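Local coordinates for protein nodulation fucosyltransferase NodZ (Bradyrhizobium sp., PDB 2HHC) that belongs to the NodZ family of nodulation proteins, in the GT-B clan of enzymes built from two Rossmann-like domains, at residues S24-A29 with R142-N147; S152-R157 with S266-M271. All coordinates share one frame; numbering follows the deposited sequence. Where two conformers were deposited one is given.

Interaction 1 (S24-A29 with R142-N147)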
loop_
_atom_site.group_PDB
_atom_site.type_symbol
_atom_site.label_atom_id
_atom_site.label_comp_id
_atom_site.label_asym_id
_atom_site.label_seq_id
_atom_site.Cartn_x
_atom_site.Cartn_y
_atom_site.Cartn_z
ATOM N N SER A 24 3.507 -6.680 8.081
ATOM C CA SER A 24 3.163 -7.151 9.431
ATOM C C SER A 24 3.089 -8.678 9.531
ATOM O O SER A 24 3.621 -9.255 10.502
ATOM C CB SER A 24 1.890 -6.488 9.903
ATOM O OG SER A 24 2.076 -5.080 9.992
ATOM N N ALA A 25 2.407 -9.267 8.576
ATOM C CA ALA A 25 2.313 -10.745 8.515
ATOM C C ALA A 25 3.726 -11.349 8.357
ATOM O O ALA A 25 4.068 -12.322 9.065
ATOM C CB ALA A 25 1.448 -11.151 7.373
ATOM N N TRP A 26 4.533 -10.772 7.482
ATOM C CA TRP A 26 5.898 -11.241 7.220
ATOM C C TRP A 26 6.701 -11.235 8.534
ATOM O O TRP A 26 7.448 -12.150 8.855
ATOM C CB TRP A 26 6.574 -10.362 6.110
ATOM C CG TRP A 26 8.026 -10.771 5.963
ATOM C CD1 TRP A 26 8.532 -11.763 5.188
ATOM C CD2 TRP A 26 9.119 -10.249 6.720
ATOM N NE1 TRP A 26 9.874 -11.853 5.380
ATOM C CE2 TRP A 26 10.260 -10.981 6.365
ATOM C CE3 TRP A 26 9.224 -9.222 7.684
ATOM C CZ2 TRP A 26 11.514 -10.708 6.916
ATOM C CZ3 TRP A 26 10.443 -8.968 8.247
ATOM C CH2 TRP A 26 11.565 -9.700 7.878
ATOM N N SER A 27 6.580 -10.157 9.295
ATOM C CA SER A 27 7.373 -9.988 10.480
ATOM C C SER A 27 7.027 -11.086 11.494
ATOM O O SER A 27 7.906 -11.642 12.121
ATOM C CB SER A 27 7.111 -8.601 11.061
ATOM O OG SER A 27 7.799 -8.455 12.279
ATOM N N TYR A 28 5.752 -11.414 11.636
ATOM C CA TYR A 28 5.363 -12.474 12.568
ATOM C C TYR A 28 5.818 -13.850 12.064
ATOM O O TYR A 28 6.308 -14.666 12.861
ATOM C CB TYR A 28 3.871 -12.483 12.850
ATOM C CG TYR A 28 3.503 -13.304 14.045
ATOM C CD1 TYR A 28 3.832 -12.880 15.313
ATOM C CD2 TYR A 28 2.829 -14.526 13.912
ATOM C CE1 TYR A 28 3.532 -13.624 16.422
ATOM C CE2 TYR A 28 2.513 -15.295 15.040
ATOM C CZ TYR A 28 2.862 -14.824 16.291
ATOM O OH TYR A 28 2.571 -15.526 17.459
ATOM N N ALA A 29 5.725 -14.076 10.761
ATOM C CA ALA A 29 6.236 -15.329 10.154
ATOM C C ALA A 29 7.738 -15.481 10.409
ATOM O O ALA A 29 8.240 -16.570 10.724
ATOM C CB ALA A 29 5.952 -15.355 8.689
ATOM N N ARG A 142 10.049 -1.684 4.578
ATOM C CA ARG A 142 11.063 -1.454 3.536
ATOM C C ARG A 142 11.496 -2.786 2.953
ATOM O O ARG A 142 11.795 -2.907 1.724
ATOM C CB ARG A 142 12.278 -0.713 4.142
ATOM C CG ARG A 142 11.941 0.671 4.559
ATOM C CD ARG A 142 13.173 1.312 5.284
ATOM N NE ARG A 142 12.899 2.654 5.763
ATOM C CZ ARG A 142 12.894 3.694 4.992
ATOM N NH1 ARG A 142 13.219 3.564 3.714
ATOM N NH2 ARG A 142 12.629 4.876 5.513
ATOM N N LEU A 143 11.620 -3.793 3.789
ATOM C CA LEU A 143 12.003 -5.126 3.310
ATOM C C LEU A 143 11.022 -5.662 2.289
ATOM O O LEU A 143 11.385 -6.213 1.275
ATOM C CB LEU A 143 12.278 -6.034 4.490
ATOM C CG LEU A 143 13.048 -7.230 4.002
ATOM C CD1 LEU A 143 14.003 -7.631 5.071
ATOM C CD2 LEU A 143 11.985 -8.268 3.658
ATOM N N ILE A 144 9.740 -5.469 2.500
ATOM C CA ILE A 144 8.750 -5.939 1.528
ATOM C C ILE A 144 8.941 -5.204 0.217
ATOM O O ILE A 144 8.975 -5.831 -0.844
ATOM C CB ILE A 144 7.313 -5.706 2.052
ATOM C CG1 ILE A 144 7.013 -6.695 3.196
ATOM C CG2 ILE A 144 6.287 -5.800 0.994
ATOM C CD1 ILE A 144 7.100 -8.136 2.892
ATOM N N PHE A 145 9.041 -3.880 0.240
ATOM C CA PHE A 145 9.225 -3.136 -1.041
ATOM C C PHE A 145 10.455 -3.523 -1.809
ATOM O O PHE A 145 10.507 -3.453 -3.032
ATOM C CB PHE A 145 9.105 -1.634 -0.814
ATOM C CG PHE A 145 7.689 -1.156 -0.682
ATOM C CD1 PHE A 145 6.868 -1.025 -1.798
ATOM C CD2 PHE A 145 7.199 -0.817 0.510
ATOM C CE1 PHE A 145 5.600 -0.578 -1.694
ATOM C CE2 PHE A 145 5.877 -0.386 0.612
ATOM C CZ PHE A 145 5.118 -0.299 -0.511
ATOM N N ARG A 146 11.514 -3.876 -1.093
ATOM C CA ARG A 146 12.769 -4.253 -1.733
ATOM C C ARG A 146 12.775 -5.678 -2.262
ATOM O O ARG A 146 13.639 -5.963 -3.077
ATOM C CB ARG A 146 13.960 -4.044 -0.771
ATOM C CG ARG A 146 14.276 -2.605 -0.461
ATOM C CD ARG A 146 15.475 -2.466 0.506
ATOM N NE ARG A 146 16.626 -3.029 -0.094
ATOM C CZ ARG A 146 17.388 -2.386 -0.946
ATOM N NH1 ARG A 146 17.127 -1.099 -1.202
ATOM N NH2 ARG A 146 18.414 -2.990 -1.481
ATOM N N ASN A 147 11.874 -6.556 -1.795
ATOM C CA ASN A 147 11.975 -7.971 -2.030
ATOM C C ASN A 147 10.819 -8.621 -2.717
ATOM O O ASN A 147 10.706 -9.828 -2.732
ATOM C CB ASN A 147 12.353 -8.657 -0.701
ATOM C CG ASN A 147 13.771 -8.325 -0.273
ATOM O OD1 ASN A 147 14.745 -8.901 -0.823
ATOM N ND2 ASN A 147 13.942 -7.365 0.618
#
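With CG placed anti to the backbone N (chi1 174°), the Trp26 side chain stands out from helix 15-32 toward Leu143 and Ile144. Ile144 responds with CG1 folded beside its own backbone N, and the bend at chi2 (-59°) brings CD1 back to the base of the tryptophan side chain, against CB. This is helix-to-helix packing in the N-terminal Rossmann-like half of a GT-B protein: helix 15-32 follows the first strand, 6-10, and helix 138-147 comes after strand 125-128 of the same sheet. The backbones stay well apart, Trp26 CA and Ile144 CA being 8.3 Å from each other, and side chains fill the space between them.

Two points of contact do the work. Trp26 CB meets Ile144 CD1 at 3.9 Å, the two side chains sliding past each other in opposite directions. Farther out, Leu143 crosses the indole at about a right angle and sets CD2 over one face, near the rim, 4.1 Å from Trp26 CZ2; Leu143 was modelled in two conformers and this touch is described for one, so it is less certain than the Ile144 contact. The polar end of the ring is satisfied by the backbone of strand 63-64, Trp26 NE1 donating to Ile64 O, which should limit rotation of the indole.

On its other side helix 138-147 reaches the second domain: Phe145 stacks on Tyr292, and Arg142 NH2 bonds to Leu295 O. The turn carrying Leu143 is tied back on itself by Asn147, whose ND2 donates to Leu143 O at 2.9 Å. That bond lies in the amide plane of Asn147 and falls on a lone pair of the carbonyl oxygen, with an N-H...O angle of 161°.

Interaction 2 (S152-R157 with S266-M271). With PO4 (phosphate ion), chain D.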
loop_
_atom_site.group_PDB
_atom_site.type_symbol
_atom_site.label_atom_id
_atom_site.label_comp_id
_atom_site.label_asym_id
_atom_site.label_seq_id
_atom_site.Cartn_x
_atom_site.Cartn_y
_atom_site.Cartn_z
ATOM N N SER A 152 7.068 -6.925 -15.225
ATOM C CA SER A 152 7.861 -6.122 -16.184
ATOM C C SER A 152 7.067 -5.105 -16.981
ATOM O O SER A 152 7.539 -4.013 -17.275
ATOM C CB SER A 152 8.668 -6.996 -17.129
ATOM O OG SER A 152 7.843 -7.826 -17.931
ATOM N N GLU A 153 5.817 -5.409 -17.294
ATOM C CA GLU A 153 4.957 -4.494 -18.059
ATOM C C GLU A 153 4.651 -3.207 -17.319
ATOM O O GLU A 153 4.504 -2.141 -17.904
ATOM C CB GLU A 153 3.659 -5.210 -18.487
ATOM C CG GLU A 153 3.822 -6.686 -18.841
ATOM C CD GLU A 153 3.876 -7.549 -17.585
ATOM O OE1 GLU A 153 3.060 -7.320 -16.663
ATOM O OE2 GLU A 153 4.725 -8.454 -17.505
ATOM N N ILE A 154 4.608 -3.321 -16.002
ATOM C CA ILE A 154 4.373 -2.213 -15.150
ATOM C C ILE A 154 5.680 -1.422 -14.977
ATOM O O ILE A 154 5.671 -0.207 -15.078
ATOM C CB ILE A 154 3.793 -2.615 -13.764
ATOM C CG1 ILE A 154 2.475 -3.370 -13.945
ATOM C CG2 ILE A 154 3.523 -1.403 -12.884
ATOM C CD1 ILE A 154 1.862 -3.884 -12.625
ATOM N N ARG A 155 6.794 -2.151 -14.742
ATOM C CA ARG A 155 8.105 -1.485 -14.627
ATOM C C ARG A 155 8.436 -0.701 -15.875
ATOM O O ARG A 155 8.943 0.406 -15.780
ATOM C CB ARG A 155 9.218 -2.492 -14.300
ATOM C CG ARG A 155 9.043 -2.998 -12.892
ATOM C CD ARG A 155 10.221 -3.640 -12.318
ATOM N NE ARG A 155 10.010 -4.999 -12.545
ATOM C CZ ARG A 155 10.504 -5.669 -13.569
ATOM N NH1 ARG A 155 11.316 -5.075 -14.413
ATOM N NH2 ARG A 155 10.182 -6.930 -13.687
ATOM N N ALA A 156 8.106 -1.227 -17.061
ATOM C CA ALA A 156 8.446 -0.507 -18.284
ATOM C C ALA A 156 7.698 0.799 -18.415
ATOM O O ALA A 156 8.229 1.809 -18.876
ATOM C CB ALA A 156 8.172 -1.351 -19.490
ATOM N N ARG A 157 6.462 0.843 -17.927
ATOM C CA ARG A 157 5.703 2.043 -17.930
ATOM C C ARG A 157 6.299 3.088 -16.972
ATOM O O ARG A 157 6.420 4.239 -17.285
ATOM C CB ARG A 157 4.220 1.745 -17.605
ATOM C CG ARG A 157 3.546 1.002 -18.741
ATOM C CD ARG A 157 2.134 0.488 -18.400
ATOM N NE ARG A 157 1.214 1.606 -18.253
ATOM C CZ ARG A 157 -0.046 1.513 -17.807
ATOM N NH1 ARG A 157 -0.543 0.373 -17.417
ATOM N NH2 ARG A 157 -0.780 2.603 -17.696
ATOM N N SER A 266 -2.298 1.182 -12.842
ATOM C CA SER A 266 -2.260 2.619 -12.713
ATOM C C SER A 266 -1.960 3.100 -11.278
ATOM O O SER A 266 -1.186 4.016 -11.031
ATOM C CB SER A 266 -3.626 3.147 -13.195
ATOM O OG SER A 266 -3.639 4.550 -13.120
ATOM N N ALA A 267 -2.589 2.430 -10.323
ATOM C CA ALA A 267 -2.333 2.723 -8.924
ATOM C C ALA A 267 -0.867 2.498 -8.573
ATOM O O ALA A 267 -0.225 3.317 -7.937
ATOM C CB ALA A 267 -3.235 1.920 -8.050
ATOM N N LEU A 268 -0.336 1.350 -8.992
ATOM C CA LEU A 268 1.044 1.011 -8.668
ATOM C C LEU A 268 2.033 1.956 -9.337
ATOM O O LEU A 268 3.034 2.354 -8.719
ATOM C CB LEU A 268 1.338 -0.454 -9.036
ATOM C CG LEU A 268 0.646 -1.486 -8.142
ATOM C CD1 LEU A 268 0.614 -2.863 -8.758
ATOM C CD2 LEU A 268 1.269 -1.526 -6.718
ATOM N N ILE A 269 1.782 2.287 -10.598
ATOM C CA ILE A 269 2.628 3.236 -11.283
ATOM C C ILE A 269 2.723 4.560 -10.498
ATOM O O ILE A 269 3.833 5.117 -10.269
ATOM C CB ILE A 269 2.166 3.455 -12.740
ATOM C CG1 ILE A 269 2.363 2.177 -13.555
ATOM C CG2 ILE A 269 2.920 4.636 -13.385
ATOM C CD1 ILE A 269 1.532 2.136 -14.843
ATOM N N ASP A 270 1.568 5.080 -10.096
ATOM C CA ASP A 270 1.553 6.329 -9.315
ATOM C C ASP A 270 2.268 6.165 -7.965
ATOM O O ASP A 270 3.071 7.004 -7.544
ATOM C CB ASP A 270 0.118 6.740 -9.019
ATOM C CG ASP A 270 -0.573 7.480 -10.180
ATOM O OD1 ASP A 270 0.107 7.797 -11.178
ATOM O OD2 ASP A 270 -1.824 7.716 -10.049
ATOM N N MET A 271 2.022 5.058 -7.262
ATOM C CA MET A 271 2.603 4.834 -5.913
ATOM C C MET A 271 4.132 4.805 -5.986
ATOM O O MET A 271 4.814 5.379 -5.153
ATOM C CB MET A 271 2.051 3.536 -5.314
ATOM C CG MET A 271 0.635 3.592 -4.931
ATOM S SD MET A 271 0.095 1.978 -4.463
ATOM C CE MET A 271 1.067 1.739 -3.082
HETATM P P PO4 D . 7.537 -10.671 -16.039
HETATM O O1 PO4 D . 6.642 -10.257 -17.159
HETATM O O2 PO4 D . 8.920 -10.801 -16.659
HETATM O O3 PO4 D . 7.563 -9.631 -14.894
HETATM O O4 PO4 D . 7.038 -11.979 -15.503
#
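This is a mainly apolar helix-helix contact, with an arginine at its margin, in the C-terminal Rossmann-like domain, where helix 152-166 packs against helix 258-274. The axes of the two short segments approach to 9.9 Å and cross at a signed angle of -47°, with Ile154 and Ile269 at the point of nearest backbones.

Ile154 divides its two ends between neighbours: CG2 rests 3.8 Å from Ile269 CG1, while CD1 reaches Leu268 CD1 at 4.2 Å. One turn on, Arg157 covers the outer end of Ile269. Its chain bends at chi3 (69°), which lays the guanidinium flat across that tip, so that Ile269 CD1 sits over the centre of the group, 3.4 Å from Arg157 CZ. A salt bridge from Arg157 NH1 to Glu262, earlier on the other helix, should help to hold that plane.

At the start of helix 152-166 a phosphate ion, probably from the crystallisation liquor, accepts a hydrogen bond from Ser152 N to its O3 (2.8 Å, 158°), and Arg151 NH1 binds it too. The positive end of the helix dipole would probably add to this attraction.

Each helix leads through a short connection to one of two neighbouring parallel strands, 170-176 and 279-283; such side-by-side helices over the parallel part of a sheet are characteristic of Rossmann-like alpha/beta domains, two of which make up a GT-B protein.

Interaction 1 closes before interaction 2 opens, and the chain passes between them by a short path: helix 138-147 and helix 152-166 are consecutive, joined by a connection of about four residues. Their centres lie 21 Å apart and their nearest atoms about 5 Å, without touching. Interaction 1 belongs with the sheet that holds strands 6-10 and 125-128; interaction 2 belongs with the other sheet, beside strands 170-176 and 279-283. The short connection from residue 147 to 152 therefore carries the chain from one domain of the GT-B fold to the other. Phe15, on the same helix as Trp26, touches Leu268 and Met271, so helix 15-32 also joins the two halves.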